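Side-chain contacts in Lmo2184 protein (Listeria monocytogenes serovar 1/2a, PDB 5JOQ), which probably binds heme at the cell surface as the lipid-anchored substrate-binding component of an iron-acquiring ABC transporter: residues T45-K50 and K131-K136; M173-S178 and H229-E234; Y261-N266 and E284-D289. All coordinates share one frame; numbering follows the deposited sequence.

Contact 1 (T45-K50 and K131-K136); sequences TEIMDK and KNLGAK
L133 faces I47 and M48 across the gap between two helices, and the whole contact is apolar: methyl groups meet, and no hydrogen bond or ion pair crosses. One branch of the leucine does most of the work. L133 CD1 lies 3.8 Å from M48 CE and 4.0 Å from I47 CG2, so a single methyl reaches both side chains. The second branch only brushes the methionine, with L133 CD2 4.1 Å from M48 CE.

The two partners get there differently. I47 leaves its backbone toward the helix of L133 and touches with its short branch, CG2. M48 sets out beside the approach line, but its chain folds at chi2 (-74°) and again at chi3 (109°), and this swings CE round onto the leucine. Both side chains meet L133 at about a right angle, and the burial is modest, 97 Å² with both sides summed. With the backbones 8.8 Å apart between M48 CA and L133 CA, the side chains fill the gap.

All three residues are buried. Helix 42-50 follows strand 37-39, and helix 123-136 follows strand 115-118, the two outermost strands of a three-stranded parallel sheet. Its middle strand, 93-97, supplies L95, which touches both M48 and L133, so the two helices pack together against the sheet as in alpha/beta folds, while K50 and K131 reach the long helix 140-161.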
loop_
_atom_site.group_PDB
_atom_site.type_symbol
_atom_site.label_atom_id
_atom_site.label_comp_id
_atom_site.label_asym_id
_atom_site.label_seq_id
_atom_site.Cartn_x
_atom_site.Cartn_y
_atom_site.Cartn_z
ATOM N N THR A 45 22.274 6.478 3.160
ATOM C CA THR A 45 22.370 7.707 3.943
ATOM C C THR A 45 22.820 7.412 5.366
ATOM O O THR A 45 23.615 8.165 5.945
ATOM C CB THR A 45 21.008 8.434 3.966
ATOM O OG1 THR A 45 20.594 8.767 2.631
ATOM C CG2 THR A 45 21.141 9.735 4.732
ATOM N N GLU A 46 22.308 6.327 5.951
ATOM C CA GLU A 46 22.731 5.913 7.292
ATOM C C GLU A 46 24.210 5.521 7.323
ATOM O O GLU A 46 24.927 5.814 8.297
ATOM C CB GLU A 46 21.857 4.749 7.764
ATOM C CG GLU A 46 20.368 5.174 7.930
ATOM C CD GLU A 46 19.442 3.982 8.207
ATOM O OE1 GLU A 46 19.807 2.816 7.890
ATOM O OE2 GLU A 46 18.344 4.230 8.749
ATOM N N ILE A 47 24.685 4.852 6.275
ATOM C CA ILE A 47 26.109 4.521 6.211
ATOM C C ILE A 47 26.943 5.795 6.122
ATOM O O ILE A 47 27.975 5.920 6.787
ATOM C CB ILE A 47 26.381 3.556 5.041
ATOM C CG1 ILE A 47 25.896 2.141 5.432
ATOM C CG2 ILE A 47 27.895 3.537 4.698
ATOM C CD1 ILE A 47 25.746 1.188 4.234
ATOM N N MET A 48 26.514 6.757 5.299
ATOM C CA MET A 48 27.261 8.012 5.182
ATOM C C MET A 48 27.362 8.731 6.530
ATOM O O MET A 48 28.397 9.336 6.859
ATOM C CB MET A 48 26.573 8.907 4.143
ATOM C CG MET A 48 26.564 8.363 2.727
ATOM S SD MET A 48 28.214 8.505 2.018
ATOM C CE MET A 48 28.610 6.844 2.009
ATOM N N ASP A 49 26.301 8.662 7.333
ATOM C CA ASP A 49 26.349 9.256 8.664
ATOM C C ASP A 49 27.401 8.576 9.541
ATOM O O ASP A 49 28.142 9.247 10.267
ATOM C CB ASP A 49 24.963 9.178 9.311
ATOM C CG ASP A 49 24.955 9.703 10.750
ATOM O OD1 ASP A 49 25.350 10.873 10.963
ATOM O OD2 ASP A 49 24.550 8.945 11.658
ATOM N N LYS A 50 27.444 7.239 9.533
ATOM C CA LYS A 50 28.435 6.527 10.340
ATOM C C LYS A 50 29.841 6.796 9.841
ATOM O O LYS A 50 30.789 6.720 10.629
ATOM C CB LYS A 50 28.174 5.015 10.324
ATOM C CG LYS A 50 26.828 4.607 10.981
ATOM C CD LYS A 50 26.811 4.840 12.474
ATOM C CE LYS A 50 25.444 4.344 13.047
ATOM N NZ LYS A 50 25.109 4.973 14.347
ATOM N N LYS A 131 33.839 -0.855 3.400
ATOM C CA LYS A 131 35.292 -0.718 3.293
ATOM C C LYS A 131 35.674 0.151 2.091
ATOM O O LYS A 131 36.550 1.025 2.185
ATOM C CB LYS A 131 35.920 -2.115 3.180
ATOM C CG LYS A 131 37.433 -2.139 2.891
ATOM C CD LYS A 131 37.969 -3.611 2.769
ATOM C CE LYS A 131 39.536 -3.694 2.475
ATOM N NZ LYS A 131 40.124 -5.139 2.522
ATOM N N ASN A 132 35.068 -0.111 0.933
ATOM C CA ASN A 132 35.460 0.611 -0.287
ATOM C C ASN A 132 35.057 2.090 -0.234
ATOM O O ASN A 132 35.783 2.959 -0.739
ATOM C CB ASN A 132 34.869 -0.108 -1.510
ATOM C CG ASN A 132 35.521 -1.507 -1.745
ATOM O OD1 ASN A 132 36.562 -1.806 -1.184
ATOM N ND2 ASN A 132 34.905 -2.331 -2.565
ATOM N N LEU A 133 33.909 2.397 0.374
ATOM C CA LEU A 133 33.528 3.793 0.603
ATOM C C LEU A 133 34.523 4.508 1.510
ATOM O O LEU A 133 34.865 5.682 1.274
ATOM C CB LEU A 133 32.127 3.854 1.237
ATOM C CG LEU A 133 30.942 3.498 0.314
ATOM C CD1 LEU A 133 29.712 3.295 1.173
ATOM C CD2 LEU A 133 30.744 4.643 -0.764
ATOM N N GLY A 134 34.980 3.827 2.567
ATOM C CA GLY A 134 36.051 4.384 3.402
ATOM C C GLY A 134 37.272 4.762 2.593
ATOM O O GLY A 134 37.837 5.857 2.750
ATOM N N ALA A 135 37.728 3.844 1.733
ATOM C CA ALA A 135 38.886 4.139 0.890
ATOM C C ALA A 135 38.588 5.263 -0.094
ATOM O O ALA A 135 39.435 6.124 -0.342
ATOM C CB ALA A 135 39.307 2.888 0.120
ATOM N N LYS A 136 37.397 5.249 -0.693
ATOM C CA LYS A 136 37.103 6.231 -1.737
ATOM C C LYS A 136 37.021 7.640 -1.161
ATOM O O LYS A 136 37.464 8.600 -1.797
ATOM C CB LYS A 136 35.807 5.848 -2.451
ATOM C CG LYS A 136 35.548 6.659 -3.709
ATOM C CD LYS A 136 34.435 6.013 -4.546
ATOM C CE LYS A 136 34.150 6.813 -5.828
ATOM N NZ LYS A 136 35.375 7.174 -6.638
#

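Contact 2 (M173-S178 and H229-E234); sequences MGVPGS and HGMPAE
M173 comes up to the imidazole of H229 at its edge, near the ring plane and not over a face. M173 SD stands 4.6 Å from the centroid of the H229 ring and 87° off the ring normal, an edge-on sulfur-aromatic contact. The nearest ring atom is a carbon: M173 SD is 3.7 Å from H229 CD2, and M173 CG comes almost as near, at 3.8 Å from the same CD2. Running straight out from its strand, CG anti to the backbone N (chi1 179°) and chi2 also extended, the methionine brings CG and SD alongside the CD2-NE2 edge; the bend at chi3 then turns CE away from the ring. The two side chains cross at about a right angle.

V175 and M231 make the second meeting. M231 points from its loop toward the other segment, bends at both chi2 and chi3, and lays its terminal methyl on one branch of the valine, M231 CE to V175 CG1 3.8 Å. This pair too meets at roughly a right angle. V175 itself opens a type II beta turn that ends at S178, closed by the bond from S178 N to V175 O at 2.9 Å.

Two loops leaving the neighbouring parallel strands 168-173 and 223-227 thus pack together, the second leading through P232, at the N-cap position, into helix 233-245. Subunit packing continues the cluster: M238 of the second subunit packs on M173, and V235 of that subunit lies on M231. Across the contact itself, the methionine sulfur and CG meet the imidazole edge, and methyl meets methyl at V175 and M231. No hydrogen bond joins the segments, so this buried junction probably rests on shape and dispersion.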
loop_
_atom_site.group_PDB
_atom_site.type_symbol
_atom_site.label_atom_id
_atom_site.label_comp_id
_atom_site.label_asym_id
_atom_site.label_seq_id
_atom_site.Cartn_x
_atom_site.Cartn_y
_atom_site.Cartn_z
ATOM N N MET A 173 8.584 -13.880 -1.072
ATOM C CA MET A 173 8.504 -12.434 -1.197
ATOM C C MET A 173 7.362 -12.115 -2.156
ATOM O O MET A 173 7.353 -12.625 -3.273
ATOM C CB MET A 173 9.832 -11.850 -1.758
ATOM C CG MET A 173 9.792 -10.385 -1.936
ATOM S SD MET A 173 11.286 -9.700 -2.691
ATOM C CE MET A 173 11.239 -10.260 -4.404
ATOM N N GLY A 174 6.435 -11.253 -1.757
ATOM C CA GLY A 174 5.426 -10.819 -2.715
ATOM C C GLY A 174 4.027 -10.778 -2.127
ATOM O O GLY A 174 3.876 -10.568 -0.917
ATOM N N VAL A 175 3.012 -11.016 -2.963
ATOM C CA VAL A 175 1.605 -10.938 -2.583
ATOM C C VAL A 175 0.895 -12.185 -3.104
ATOM O O VAL A 175 1.410 -12.903 -3.981
ATOM C CB VAL A 175 0.936 -9.646 -3.120
ATOM C CG1 VAL A 175 1.726 -8.411 -2.676
ATOM C CG2 VAL A 175 0.844 -9.674 -4.623
ATOM N N PRO A 176 -0.309 -12.465 -2.589
ATOM C CA PRO A 176 -1.010 -13.698 -2.965
ATOM C C PRO A 176 -1.052 -13.878 -4.471
ATOM O O PRO A 176 -1.254 -12.922 -5.218
ATOM C CB PRO A 176 -2.419 -13.494 -2.381
ATOM C CG PRO A 176 -2.195 -12.610 -1.204
ATOM C CD PRO A 176 -1.079 -11.669 -1.619
ATOM N N GLY A 177 -0.814 -15.114 -4.919
ATOM C CA GLY A 177 -0.802 -15.427 -6.340
ATOM C C GLY A 177 0.507 -15.172 -7.052
ATOM O O GLY A 177 0.719 -15.719 -8.142
ATOM N N SER A 178 1.423 -14.386 -6.473
ATOM C CA SER A 178 2.657 -14.072 -7.193
ATOM C C SER A 178 3.904 -14.164 -6.307
ATOM O O SER A 178 4.919 -13.527 -6.609
ATOM C CB SER A 178 2.573 -12.678 -7.830
ATOM O OG SER A 178 2.131 -11.709 -6.885
ATOM N N HIS A 229 7.605 -6.246 1.064
ATOM C CA HIS A 229 8.356 -5.028 1.328
ATOM C C HIS A 229 7.529 -3.787 0.972
ATOM O O HIS A 229 6.990 -3.696 -0.129
ATOM C CB HIS A 229 9.647 -5.062 0.510
ATOM C CG HIS A 229 10.506 -6.265 0.816
ATOM N ND1 HIS A 229 11.045 -6.491 2.059
ATOM C CD2 HIS A 229 10.914 -7.301 0.037
ATOM C CE1 HIS A 229 11.764 -7.607 2.037
ATOM N NE2 HIS A 229 11.708 -8.114 0.816
ATOM N N GLY A 230 7.448 -2.828 1.901
ATOM C CA GLY A 230 6.701 -1.598 1.700
ATOM C C GLY A 230 5.208 -1.688 1.960
ATOM O O GLY A 230 4.532 -0.661 1.916
ATOM N N MET A 231 4.685 -2.846 2.211
ATOM C CA MET A 231 3.230 -2.972 2.272
ATOM C C MET A 231 2.731 -2.732 3.699
ATOM O O MET A 231 3.353 -3.217 4.654
ATOM C CB MET A 231 2.833 -4.379 1.810
ATOM C CG MET A 231 1.381 -4.594 1.562
ATOM S SD MET A 231 0.814 -3.733 0.049
ATOM C CE MET A 231 1.362 -4.884 -1.192
ATOM N N PRO A 232 1.622 -2.000 3.899
ATOM C CA PRO A 232 1.126 -1.781 5.264
ATOM C C PRO A 232 0.806 -3.103 5.945
ATOM O O PRO A 232 0.322 -4.048 5.313
ATOM C CB PRO A 232 -0.153 -0.942 5.069
ATOM C CG PRO A 232 0.013 -0.285 3.706
ATOM C CD PRO A 232 0.762 -1.348 2.882
ATOM N N ALA A 233 1.080 -3.137 7.249
ATOM C CA ALA A 233 0.915 -4.354 8.035
ATOM C C ALA A 233 -0.532 -4.828 8.007
ATOM O O ALA A 233 -0.808 -6.032 8.110
ATOM C CB ALA A 233 1.352 -4.084 9.475
ATOM N N GLU A 234 -1.471 -3.884 7.976
ATOM C CA GLU A 234 -2.877 -4.252 7.936
ATOM C C GLU A 234 -3.185 -5.038 6.664
ATOM O O GLU A 234 -3.946 -6.009 6.691
ATOM C CB GLU A 234 -3.707 -2.971 8.089
ATOM C CG GLU A 234 -5.111 -3.158 8.221
ATOM C CD GLU A 234 -5.869 -1.858 8.518
ATOM O OE1 GLU A 234 -5.316 -0.722 8.438
ATOM O OE2 GLU A 234 -7.066 -1.979 8.797
#

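Contact 3 (Y261-N266 and E284-D289); sequences YDLDEN and EKMLYD
L263 and M286 are pressed unusually close, with L263 CD2 only 3.3 Å from M286 CE, tighter than normal van der Waals contact between carbons. The sulfur touches the same leucine branch less tightly, M286 SD to L263 CD2 being 3.7 Å.

Y261 takes the rest of the methionine. M286 CG sits over one face of the phenol ring of Y261, 4.2 Å from its centroid and displaced toward the rim, a CH-pi contact. Further along, M286 SD lies oblique to the ring, 4.7 Å from the centroid, and packs on Y261 CB at 3.7 Å. The side chains slide past each other in opposite directions: Y261 leaves its strand toward the helix and its ring runs alongside M286, which, extended through chi2 (179°), reaches back across it and bends only at chi3 (-70°) to deliver CE to L263.

K285 forms a salt bridge with E84 of the third subunit. Y261 hydrogen-bonds through its backbone to strand 223-227, the parallel neighbour of 260-262. M286 thus packs helix 276-288 against Y261 of strand 260-262 and against L263 two residues on, with a Met-aromatic contact as part of the join, as helices cover sheets in alpha/beta folds.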
loop_
_atom_site.group_PDB
_atom_site.type_symbol
_atom_site.label_atom_id
_atom_site.label_comp_id
_atom_site.label_asym_id
_atom_site.label_seq_id
_atom_site.Cartn_x
_atom_site.Cartn_y
_atom_site.Cartn_z
ATOM N N TYR A 261 5.601 -16.983 9.408
ATOM C CA TYR A 261 5.851 -15.666 9.983
ATOM C C TYR A 261 5.858 -14.623 8.884
ATOM O O TYR A 261 6.453 -14.835 7.824
ATOM C CB TYR A 261 7.217 -15.631 10.710
ATOM C CG TYR A 261 7.290 -16.636 11.814
ATOM C CD1 TYR A 261 7.743 -17.922 11.575
ATOM C CD2 TYR A 261 6.895 -16.302 13.110
ATOM C CE1 TYR A 261 7.804 -18.884 12.603
ATOM C CE2 TYR A 261 6.959 -17.264 14.167
ATOM C CZ TYR A 261 7.394 -18.555 13.888
ATOM O OH TYR A 261 7.456 -19.516 14.887
ATOM N N ASP A 262 5.292 -13.466 9.174
ATOM C CA ASP A 262 5.451 -12.296 8.319
ATOM C C ASP A 262 6.615 -11.472 8.838
ATOM O O ASP A 262 6.637 -11.091 10.017
ATOM C CB ASP A 262 4.169 -11.469 8.317
ATOM C CG ASP A 262 3.073 -12.182 7.593
ATOM O OD1 ASP A 262 3.308 -12.472 6.401
ATOM O OD2 ASP A 262 2.036 -12.496 8.216
ATOM N N LEU A 263 7.580 -11.212 7.981
ATOM C CA LEU A 263 8.763 -10.477 8.404
ATOM C C LEU A 263 8.416 -9.000 8.489
ATOM O O LEU A 263 7.898 -8.425 7.525
ATOM C CB LEU A 263 9.910 -10.698 7.420
ATOM C CG LEU A 263 10.420 -12.139 7.322
ATOM C CD1 LEU A 263 11.522 -12.192 6.252
ATOM C CD2 LEU A 263 10.997 -12.642 8.678
ATOM N N ASP A 264 8.699 -8.383 9.631
ATOM C CA ASP A 264 8.360 -6.968 9.790
ATOM C C ASP A 264 8.990 -6.168 8.652
ATOM O O ASP A 264 10.205 -6.063 8.570
ATOM C CB ASP A 264 8.858 -6.428 11.124
ATOM C CG ASP A 264 8.491 -4.967 11.333
ATOM O OD1 ASP A 264 7.911 -4.324 10.413
ATOM O OD2 ASP A 264 8.800 -4.458 12.429
ATOM N N GLU A 265 8.168 -5.634 7.777
ATOM C CA GLU A 265 8.632 -4.943 6.591
ATOM C C GLU A 265 9.540 -3.782 6.958
ATOM O O GLU A 265 10.447 -3.419 6.234
ATOM C CB GLU A 265 7.420 -4.510 5.760
ATOM C CG GLU A 265 7.720 -3.591 4.618
ATOM C CD GLU A 265 7.727 -2.158 5.042
ATOM O OE1 GLU A 265 7.015 -1.818 5.997
ATOM O OE2 GLU A 265 8.449 -1.384 4.414
ATOM N N ASN A 266 9.244 -3.124 8.063
ATOM C CA ASN A 266 10.011 -1.971 8.505
ATOM C C ASN A 266 11.447 -2.338 8.855
ATOM O O ASN A 266 12.342 -1.492 8.772
ATOM C CB ASN A 266 9.311 -1.331 9.705
ATOM C CG ASN A 266 8.714 0.006 9.374
ATOM O OD1 ASN A 266 9.382 1.033 9.479
ATOM N ND2 ASN A 266 7.456 0.008 8.959
ATOM N N GLU A 284 16.814 -14.997 14.494
ATOM C CA GLU A 284 17.161 -16.074 15.412
ATOM C C GLU A 284 15.979 -16.422 16.311
ATOM O O GLU A 284 15.739 -17.599 16.598
ATOM C CB GLU A 284 18.399 -15.680 16.230
ATOM C CG GLU A 284 18.891 -16.780 17.114
ATOM C CD GLU A 284 19.991 -16.339 18.086
ATOM O OE1 GLU A 284 20.567 -15.224 17.931
ATOM O OE2 GLU A 284 20.256 -17.132 19.018
ATOM N N LYS A 285 15.197 -15.416 16.732
ATOM C CA LYS A 285 14.024 -15.683 17.568
ATOM C C LYS A 285 12.982 -16.503 16.823
ATOM O O LYS A 285 12.413 -17.453 17.381
ATOM C CB LYS A 285 13.397 -14.375 18.045
ATOM C CG LYS A 285 14.209 -13.643 19.102
ATOM C CD LYS A 285 13.514 -12.369 19.565
ATOM C CE LYS A 285 14.495 -11.476 20.317
ATOM N NZ LYS A 285 14.061 -10.050 20.309
ATOM N N MET A 286 12.730 -16.154 15.563
ATOM C CA MET A 286 11.729 -16.870 14.773
ATOM C C MET A 286 12.152 -18.299 14.471
ATOM O O MET A 286 11.314 -19.203 14.457
ATOM C CB MET A 286 11.485 -16.122 13.466
ATOM C CG MET A 286 10.560 -14.927 13.627
ATOM S SD MET A 286 10.327 -14.049 12.069
ATOM C CE MET A 286 11.917 -13.325 11.817
ATOM N N LEU A 287 13.438 -18.515 14.169
ATOM C CA LEU A 287 13.877 -19.842 13.747
ATOM C C LEU A 287 13.925 -20.826 14.903
ATOM O O LEU A 287 13.757 -22.027 14.689
ATOM C CB LEU A 287 15.259 -19.762 13.084
ATOM C CG LEU A 287 15.310 -18.990 11.764
ATOM C CD1 LEU A 287 16.699 -19.217 11.079
ATOM C CD2 LEU A 287 14.139 -19.404 10.883
ATOM N N TYR A 288 14.181 -20.356 16.126
ATOM C CA TYR A 288 14.377 -21.263 17.261
ATOM C C TYR A 288 13.418 -21.059 18.426
ATOM O O TYR A 288 13.226 -22.003 19.198
ATOM C CB TYR A 288 15.816 -21.164 17.798
ATOM C CG TYR A 288 16.817 -21.383 16.690
ATOM C CD1 TYR A 288 17.138 -22.669 16.261
ATOM C CD2 TYR A 288 17.410 -20.300 16.049
ATOM C CE1 TYR A 288 18.023 -22.883 15.210
ATOM C CE2 TYR A 288 18.284 -20.491 14.982
ATOM C CZ TYR A 288 18.597 -21.786 14.575
ATOM O OH TYR A 288 19.456 -21.980 13.501
ATOM N N ASP A 289 12.858 -19.864 18.605
ATOM C CA ASP A 289 11.981 -19.610 19.751
ATOM C C ASP A 289 10.601 -20.225 19.565
ATOM O O ASP A 289 9.989 -20.668 20.546
ATOM C CB ASP A 289 11.829 -18.104 20.011
ATOM C CG ASP A 289 13.046 -17.487 20.696
ATOM O OD1 ASP A 289 14.130 -18.123 20.688
ATOM O OD2 ASP A 289 12.920 -16.358 21.231
#

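Along the chain the three contacts come in series, each closing before the next opens. Contact 1 belongs to the part built on the parallel sheet 37-39, 93-97 and 115-118, whereas contacts 2 and 3 share the mixed sheet containing strands 168-173, 223-227 and 260-262. Contact 1 lies across the chain's centre from both, its centre 31 Å from that of contact 2 and 29 Å from that of contact 3. Contacts 2 and 3 have centres 16 Å apart and touch, E265 packing against H229 and M231. Helix 140-161 touches segments of contacts 1 and 3, consistent with the two-lobed, helix-linked design of this binding-protein family.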